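Agmatinase (Deinococcus radiodurans, PDB 1WOH) probably hydrolyses agmatine to putrescine and urea, as a binuclear manganese enzyme of the arginase (ureohydrolase) family. Local coordinates at residues Pro93-Ala96 with His97-Thr101; Lys156-Asn159 with Ser160-Phe163; Asp187-Ala190 with Val191-Arg195. All coordinates share one frame; numbering follows the deposited sequence.

Interaction 1. Residues Pro93-Ala96 with His97-Thr101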
loop_
_atom_site.group_PDB
_atom_site.type_symbol
_atom_site.label_atom_id
_atom_site.label_comp_id
_atom_site.label_asym_id
_atom_site.label_seq_id
_atom_site.Cartn_x
_atom_site.Cartn_y
_atom_site.Cartn_z
ATOM N N PRO A 93 23.115 -1.321 -22.075
ATOM C CA PRO A 93 23.661 -0.223 -21.268
ATOM C C PRO A 93 24.610 0.746 -21.974
ATOM O O PRO A 93 24.532 1.957 -21.764
ATOM C CB PRO A 93 24.320 -0.952 -20.093
ATOM C CG PRO A 93 24.639 -2.309 -20.651
ATOM C CD PRO A 93 23.407 -2.625 -21.455
ATOM N N GLN A 94 25.501 0.230 -22.815
ATOM C CA GLN A 94 26.442 1.103 -23.507
ATOM C C GLN A 94 25.717 2.066 -24.437
ATOM O O GLN A 94 26.086 3.238 -24.525
ATOM C CB GLN A 94 27.460 0.271 -24.289
ATOM C CG GLN A 94 28.627 1.078 -24.822
ATOM C CD GLN A 94 29.765 0.197 -25.297
ATOM O OE1 GLN A 94 30.291 -0.620 -24.535
ATOM N NE2 GLN A 94 30.155 0.356 -26.560
ATOM N N LEU A 95 24.696 1.574 -25.136
ATOM C CA LEU A 95 23.916 2.423 -26.035
ATOM C C LEU A 95 23.177 3.462 -25.196
ATOM O O LEU A 95 23.103 4.640 -25.557
ATOM C CB LEU A 95 22.901 1.590 -26.829
ATOM C CG LEU A 95 21.885 2.378 -27.667
ATOM C CD1 LEU A 95 22.611 3.280 -28.665
ATOM C CD2 LEU A 95 20.959 1.412 -28.392
ATOM N N ALA A 96 22.632 3.019 -24.067
ATOM C CA ALA A 96 21.910 3.923 -23.184
ATOM C C ALA A 96 22.862 5.043 -22.758
ATOM O O ALA A 96 22.503 6.223 -22.796
ATOM C CB ALA A 96 21.391 3.163 -21.960
ATOM N N HIS A 97 24.080 4.670 -22.368
ATOM C CA HIS A 97 25.086 5.643 -21.948
ATOM C C HIS A 97 25.352 6.684 -23.035
ATOM O O HIS A 97 25.413 7.883 -22.763
ATOM C CB HIS A 97 26.404 4.939 -21.606
ATOM C CG HIS A 97 26.323 4.036 -20.413
ATOM N ND1 HIS A 97 27.314 3.132 -20.099
ATOM C CD2 HIS A 97 25.374 3.902 -19.453
ATOM C CE1 HIS A 97 26.981 2.479 -19.000
ATOM N NE2 HIS A 97 25.808 2.928 -18.586
ATOM N N ASP A 98 25.523 6.226 -24.270
ATOM C CA ASP A 98 25.801 7.151 -25.355
ATOM C C ASP A 98 24.647 8.118 -25.570
ATOM O O ASP A 98 24.864 9.299 -25.819
ATOM C CB ASP A 98 26.114 6.388 -26.646
ATOM C CG ASP A 98 27.405 5.586 -26.546
ATOM O OD1 ASP A 98 28.239 5.898 -25.666
ATOM O OD2 ASP A 98 27.598 4.652 -27.352
ATOM N N ARG A 99 23.420 7.629 -25.458
ATOM C CA ARG A 99 22.267 8.499 -25.644
ATOM C C ARG A 99 22.145 9.528 -24.525
ATOM O O ARG A 99 21.761 10.674 -24.770
ATOM C CB ARG A 99 20.988 7.677 -25.752
ATOM C CG ARG A 99 20.897 6.937 -27.069
ATOM C CD ARG A 99 19.499 6.454 -27.336
ATOM N NE ARG A 99 19.445 5.599 -28.517
ATOM C CZ ARG A 99 18.467 4.732 -28.747
ATOM N NH1 ARG A 99 17.473 4.617 -27.875
ATOM N NH2 ARG A 99 18.488 3.974 -29.832
ATOM N N ILE A 100 22.479 9.120 -23.306
ATOM C CA ILE A 100 22.422 10.014 -22.152
ATOM C C ILE A 100 23.450 11.142 -22.297
ATOM O O ILE A 100 23.144 12.312 -22.061
ATOM C CB ILE A 100 22.691 9.234 -20.843
ATOM C CG1 ILE A 100 21.550 8.239 -20.603
ATOM C CG2 ILE A 100 22.812 10.194 -19.668
ATOM C CD1 ILE A 100 21.838 7.198 -19.536
ATOM N N THR A 101 24.670 10.785 -22.690
ATOM C CA THR A 101 25.722 11.777 -22.876
ATOM C C THR A 101 25.373 12.769 -23.983
ATOM O O THR A 101 25.582 13.979 -23.837
ATOM C CB THR A 101 27.066 11.114 -23.231
ATOM O OG1 THR A 101 27.466 10.246 -22.163
ATOM C CG2 THR A 101 28.147 12.180 -23.454
#

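Interaction 2. Residues Lys156-Asn159 with Ser160-Phe163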
loop_
_atom_site.group_PDB
_atom_site.type_symbol
_atom_site.label_atom_id
_atom_site.label_comp_id
_atom_site.label_asym_id
_atom_site.label_seq_id
_atom_site.Cartn_x
_atom_site.Cartn_y
_atom_site.Cartn_z
ATOM N N LYS A 156 31.068 -3.334 -14.983
ATOM C CA LYS A 156 31.743 -2.059 -14.792
ATOM C C LYS A 156 30.727 -0.921 -14.729
ATOM O O LYS A 156 31.078 0.198 -14.349
ATOM C CB LYS A 156 32.683 -1.776 -15.968
ATOM C CG LYS A 156 33.880 -2.712 -16.105
ATOM C CD LYS A 156 35.090 -2.167 -15.373
ATOM C CE LYS A 156 36.328 -3.029 -15.621
ATOM N NZ LYS A 156 37.529 -2.474 -14.933
ATOM N N TRP A 157 29.476 -1.205 -15.091
ATOM C CA TRP A 157 28.450 -0.164 -15.137
ATOM C C TRP A 157 27.380 -0.154 -14.048
ATOM O O TRP A 157 26.314 0.420 -14.271
ATOM C CB TRP A 157 27.714 -0.207 -16.480
ATOM C CG TRP A 157 28.553 -0.573 -17.656
ATOM C CD1 TRP A 157 28.405 -1.669 -18.458
ATOM C CD2 TRP A 157 29.662 0.159 -18.177
ATOM N NE1 TRP A 157 29.354 -1.663 -19.447
ATOM C CE2 TRP A 157 30.140 -0.551 -19.300
ATOM C CE3 TRP A 157 30.300 1.347 -17.805
ATOM C CZ2 TRP A 157 31.226 -0.114 -20.054
ATOM C CZ3 TRP A 157 31.382 1.783 -18.556
ATOM C CH2 TRP A 157 31.835 1.053 -19.669
ATOM N N SER A 158 27.628 -0.778 -12.900
ATOM C CA SER A 158 26.619 -0.788 -11.838
ATOM C C SER A 158 26.514 0.593 -11.209
ATOM O O SER A 158 27.314 1.481 -11.513
ATOM C CB SER A 158 26.971 -1.802 -10.745
ATOM O OG SER A 158 28.044 -1.340 -9.940
ATOM N N ASN A 159 25.719 0.777 -10.451
ATOM C CA ASN A 159 25.591 2.064 -9.784
ATOM C C ASN A 159 26.653 2.249 -8.700
ATOM O O ASN A 159 26.663 3.259 -7.994
ATOM C CB ASN A 159 24.177 2.249 -9.205
ATOM C CG ASN A 159 23.804 1.200 -8.168
ATOM O OD1 ASN A 159 24.391 0.116 -8.143
ATOM N ND2 ASN A 159 22.846 1.514 -7.307
ATOM N N SER A 160 27.323 1.338 -8.430
ATOM C CA SER A 160 28.386 1.469 -7.434
ATOM C C SER A 160 29.684 1.971 -8.085
ATOM O O SER A 160 30.679 2.207 -7.392
ATOM C CB SER A 160 28.661 0.119 -6.761
ATOM O OG SER A 160 27.521 -0.355 -6.071
ATOM N N SER A 161 29.665 2.154 -9.405
ATOM C CA SER A 161 30.855 2.584 -10.150
ATOM C C SER A 161 30.795 3.882 -10.971
ATOM O O SER A 161 31.770 4.210 -11.650
ATOM C CB SER A 161 31.273 1.480 -11.129
ATOM O OG SER A 161 31.460 0.232 -10.489
ATOM N N PRO A 162 29.696 4.651 -10.907
ATOM C CA PRO A 162 29.687 5.863 -11.735
ATOM C C PRO A 162 30.846 6.851 -11.657
ATOM O O PRO A 162 31.307 7.343 -12.691
ATOM C CB PRO A 162 28.344 6.504 -11.395
ATOM C CG PRO A 162 28.133 6.110 -9.980
ATOM C CD PRO A 162 28.549 4.650 -9.981
ATOM N N PHE A 163 31.318 7.157 -10.454
ATOM C CA PHE A 163 32.409 8.115 -10.340
ATOM C C PHE A 163 33.764 7.548 -10.723
ATOM O O PHE A 163 34.677 8.293 -11.076
ATOM C CB PHE A 163 32.426 8.717 -8.934
ATOM C CG PHE A 163 31.196 9.512 -8.628
ATOM C CD1 PHE A 163 30.256 9.047 -7.714
ATOM C CD2 PHE A 163 30.939 10.695 -9.313
ATOM C CE1 PHE A 163 29.067 9.754 -7.488
ATOM C CE2 PHE A 163 29.757 11.410 -9.096
ATOM C CZ PHE A 163 28.820 10.936 -8.182
HETATM O O HOH W 1 30.086 -1.798 -11.559
#

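Interaction 3. Residues Asp187-Ala190 with Val191-Arg195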
loop_
_atom_site.group_PDB
_atom_site.type_symbol
_atom_site.label_atom_id
_atom_site.label_comp_id
_atom_site.label_asym_id
_atom_site.label_seq_id
_atom_site.Cartn_x
_atom_site.Cartn_y
_atom_site.Cartn_z
ATOM N N ASP A 187 33.857 -0.715 0.046
ATOM C CA ASP A 187 34.795 -1.375 -0.857
ATOM C C ASP A 187 36.152 -0.762 -0.489
ATOM O O ASP A 187 36.418 0.395 -0.811
ATOM C CB ASP A 187 34.397 -1.034 -2.299
ATOM C CG ASP A 187 35.376 -1.562 -3.333
ATOM O OD1 ASP A 187 36.462 -2.043 -2.950
ATOM O OD2 ASP A 187 35.054 -1.485 -4.540
ATOM N N PRO A 188 37.020 -1.525 0.205
ATOM C CA PRO A 188 38.337 -1.001 0.606
ATOM C C PRO A 188 39.199 -0.469 -0.528
ATOM O O PRO A 188 39.948 0.500 -0.345
ATOM C CB PRO A 188 38.983 -2.189 1.322
ATOM C CG PRO A 188 38.382 -3.368 0.616
ATOM C CD PRO A 188 36.925 -2.968 0.491
ATOM N N GLU A 189 39.105 -1.108 -1.692
ATOM C CA GLU A 189 39.871 -0.693 -2.861
ATOM C C GLU A 189 39.344 0.648 -3.356
ATOM O O GLU A 189 40.114 1.523 -3.743
ATOM C CB GLU A 189 39.743 -1.744 -3.974
ATOM C CG GLU A 189 40.685 -1.565 -5.180
ATOM C CD GLU A 189 40.339 -0.381 -6.068
ATOM O OE1 GLU A 189 39.136 -0.078 -6.239
ATOM O OE2 GLU A 189 41.275 0.241 -6.618
ATOM N N ALA A 190 38.023 0.804 -3.337
ATOM C CA ALA A 190 37.399 2.040 -3.792
ATOM C C ALA A 190 37.752 3.198 -2.862
ATOM O O ALA A 190 38.092 4.286 -3.323
ATOM C CB ALA A 190 35.882 1.869 -3.867
ATOM N N VAL A 191 37.661 2.968 -1.557
ATOM C CA VAL A 191 37.983 4.017 -0.588
ATOM C C VAL A 191 39.453 4.426 -0.693
ATOM O O VAL A 191 39.777 5.615 -0.717
ATOM C CB VAL A 191 37.689 3.554 0.858
ATOM C CG1 VAL A 191 38.156 4.609 1.856
ATOM C CG2 VAL A 191 36.195 3.305 1.026
ATOM N N ALA A 192 40.339 3.437 -0.769
ATOM C CA ALA A 192 41.768 3.704 -0.871
ATOM C C ALA A 192 42.119 4.401 -2.189
ATOM O O ALA A 192 42.975 5.288 -2.219
ATOM C CB ALA A 192 42.555 2.403 -0.735
ATOM N N ALA A 193 41.469 4.000 -3.280
ATOM C CA ALA A 193 41.737 4.619 -4.570
ATOM C C ALA A 193 41.272 6.072 -4.543
ATOM O O ALA A 193 41.958 6.963 -5.047
ATOM C CB ALA A 193 41.024 3.860 -5.691
ATOM N N ALA A 194 40.102 6.310 -3.959
ATOM C CA ALA A 194 39.586 7.672 -3.883
ATOM C C ALA A 194 40.529 8.541 -3.046
ATOM O O ALA A 194 40.834 9.669 -3.427
ATOM C CB ALA A 194 38.185 7.678 -3.272
ATOM N N ARG A 195 40.990 8.020 -1.912
ATOM C CA ARG A 195 41.896 8.785 -1.059
ATOM C C ARG A 195 43.232 9.034 -1.762
ATOM O O ARG A 195 43.793 10.128 -1.678
ATOM C CB ARG A 195 42.150 8.058 0.267
ATOM C CG ARG A 195 40.942 7.991 1.196
ATOM C CD ARG A 195 41.344 7.451 2.557
ATOM N NE ARG A 195 40.207 7.253 3.448
ATOM C CZ ARG A 195 39.445 8.233 3.925
ATOM N NH1 ARG A 195 39.691 9.497 3.598
ATOM N NH2 ARG A 195 38.440 7.946 4.742
#

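Interaction 1. Residues Pro93-Ala96 with His97-Thr101
The carbonyl oxygen Pro93 O takes the shortest hydrogen bond of this helical turn, from the backbone N of His97 at 2.8 Å, with an N-H...O angle of 160°. The same oxygen also lies over one face of the His97 imidazole, 3.0 Å above its plane and displaced toward the rim, 3.1 Å from both CG and CD2 of that ring. The first torsion explains this: CG of His97 stands anti to its own carbonyl carbon (chi1 -66°), which folds the ring back along the axis toward the preceding turn. The imidazole also meets the ring of Trp157 edge-to-face. Three further i to i+4 bonds follow in sequence, ending with Ile100 N to Ala96 O at 2.9 Å, the one that runs nearly along the C=O axis. Together they make the first turns of helix 93-108, which connects strands 80-85 and 114-118 of the parallel beta sheet of the alpha/beta arginase fold. The buried side of these turns packs on helix 124-128: Ile100 reaches Pro126 and Leu127, while its CG1 stays 3.1 Å from Ala96 O. On the partly exposed side, the Leu95 and Arg99 side chains cross obliquely. CD2 of Leu95 sits over one face of the Arg99 guanidinium, offset toward its rim and 3.8 Å from NH2, so this is aliphatic cover and not a polar contact. The charge of Arg99 is met by a salt bridge to Asp154 of the second subunit, and that of Asp98 by one to Arg129 of the same chain.

Interaction 2. Residues Lys156-Asn159 with Ser160-Phe163
Ser161 N donates to Ser158 O at 3.2 Å with an N-H...O angle of 163°, the first of the direct hydrogen bonds, closing a type I beta turn; the donor approaches from above the carbonyl plane, with a C=O...N angle of only 117°. A second direct bond, Ser160 N to Ser158 OG at 3.2 Å, makes an ST turn within the same loop. That hydroxyl can reach forward because it stands between the backbone N and the carbonyl carbon of Ser158 (chi1 74°).

Solvent adds a bridge. One water accepts from Ser158 N at 3.0 Å, lies 2.6 Å from Ser158 OG and donates to Ser161 OG at 2.7 Å. The two hydroxyls it links, Ser158 OG and Ser161 OG, are themselves 3.8 Å apart. Ser161 OG is held as well by the carbonyl of Thr149. An alanine in place of Ser158 would probably leave Ser160 N without its hydroxyl acceptor and cost the water one of its three protein contacts, weakening the link to Ser161 OG.

The van der Waals contacts set carbons against carbonyl oxygens: CD of Pro162 rests 3.1 Å from Asn159 O, and CB of Ser161 meets Lys156 O.

Charged and amide groups tie the turn to its surroundings: Arg152 NH2 bonds both Asn159 OD1 and Ser160 OG, and Asn159 ND2 reaches Glu274. The side chains of Asn159 and Pro162 come within about 4 Å of those of His121 and Asp147, respectively, which bind manganese in this enzyme although no ion is modelled in this chain. The turn thus leads into helix 162-169, with Ser161 at its N-cap position, and borders the metal site of the arginase fold.

Interaction 3. Residues Asp187-Ala190 with Val191-Arg195
Helix 188-196, the helix of the beta-alpha-beta unit between strands 173-181 and 200-203, starts with its first turn closed by Val191 N donating to Asp187 O at 3.0 Å (N-H...O angle 167°). Asp187 is the N-cap: its OD1 accepts weak bonds from Glu189 N at 3.1 Å and from Ala190 N at 3.3 Å, so one carboxylate oxygen covers two amides of the first turn, while OD2 bonds Thr149 OG1. The backbone bonds then advance in i to i+4 steps, to Ala194 N and Ala190 O at 2.9 Å. Because strand 200-203 is outermost in the chain's parallel sheet, this helix lies at that end of the fold. Val191 faces the sheet, packing on Ile201, and its CG2, anti to its own carbonyl carbon, comes 3.4 Å from Asp187 O. CB of Ala193 lies 3.2 Å from Glu189 O, as follows from the helical repeat, and 3.7 Å from Glu189 OE2. The bend at chi2 (-71°) brings that carboxylate alongside the methyl, and its other oxygen, OE1, forms a salt bridge with Arg164. Pro188 and Val191 also pack on Thr67 and Leu69 of the fourth subunit.

The three interactions follow one another along the chain, and only interactions 1 and 2 touch: His97 CE1 lies 3.6 Å from Trp157 CD2, joining the start of helix 93-108 to the loop 156-159, with centres about 14 Å apart. Interaction 2 is also about 14 Å, centre to centre, from interaction 3, but their nearest atoms stay about 6 Å apart; Thr149 spans this gap, its carbonyl bonding Ser161 OG and its hydroxyl Asp187 OD2. Interactions 1 and 3 are separated by about 17 Å between nearest atoms. Interaction 2 adjoins the manganese-binding residues, whereas the side chains of His97 and His121 are about 11 Å apart and those of Ala190 and Asp147 about 8 Å.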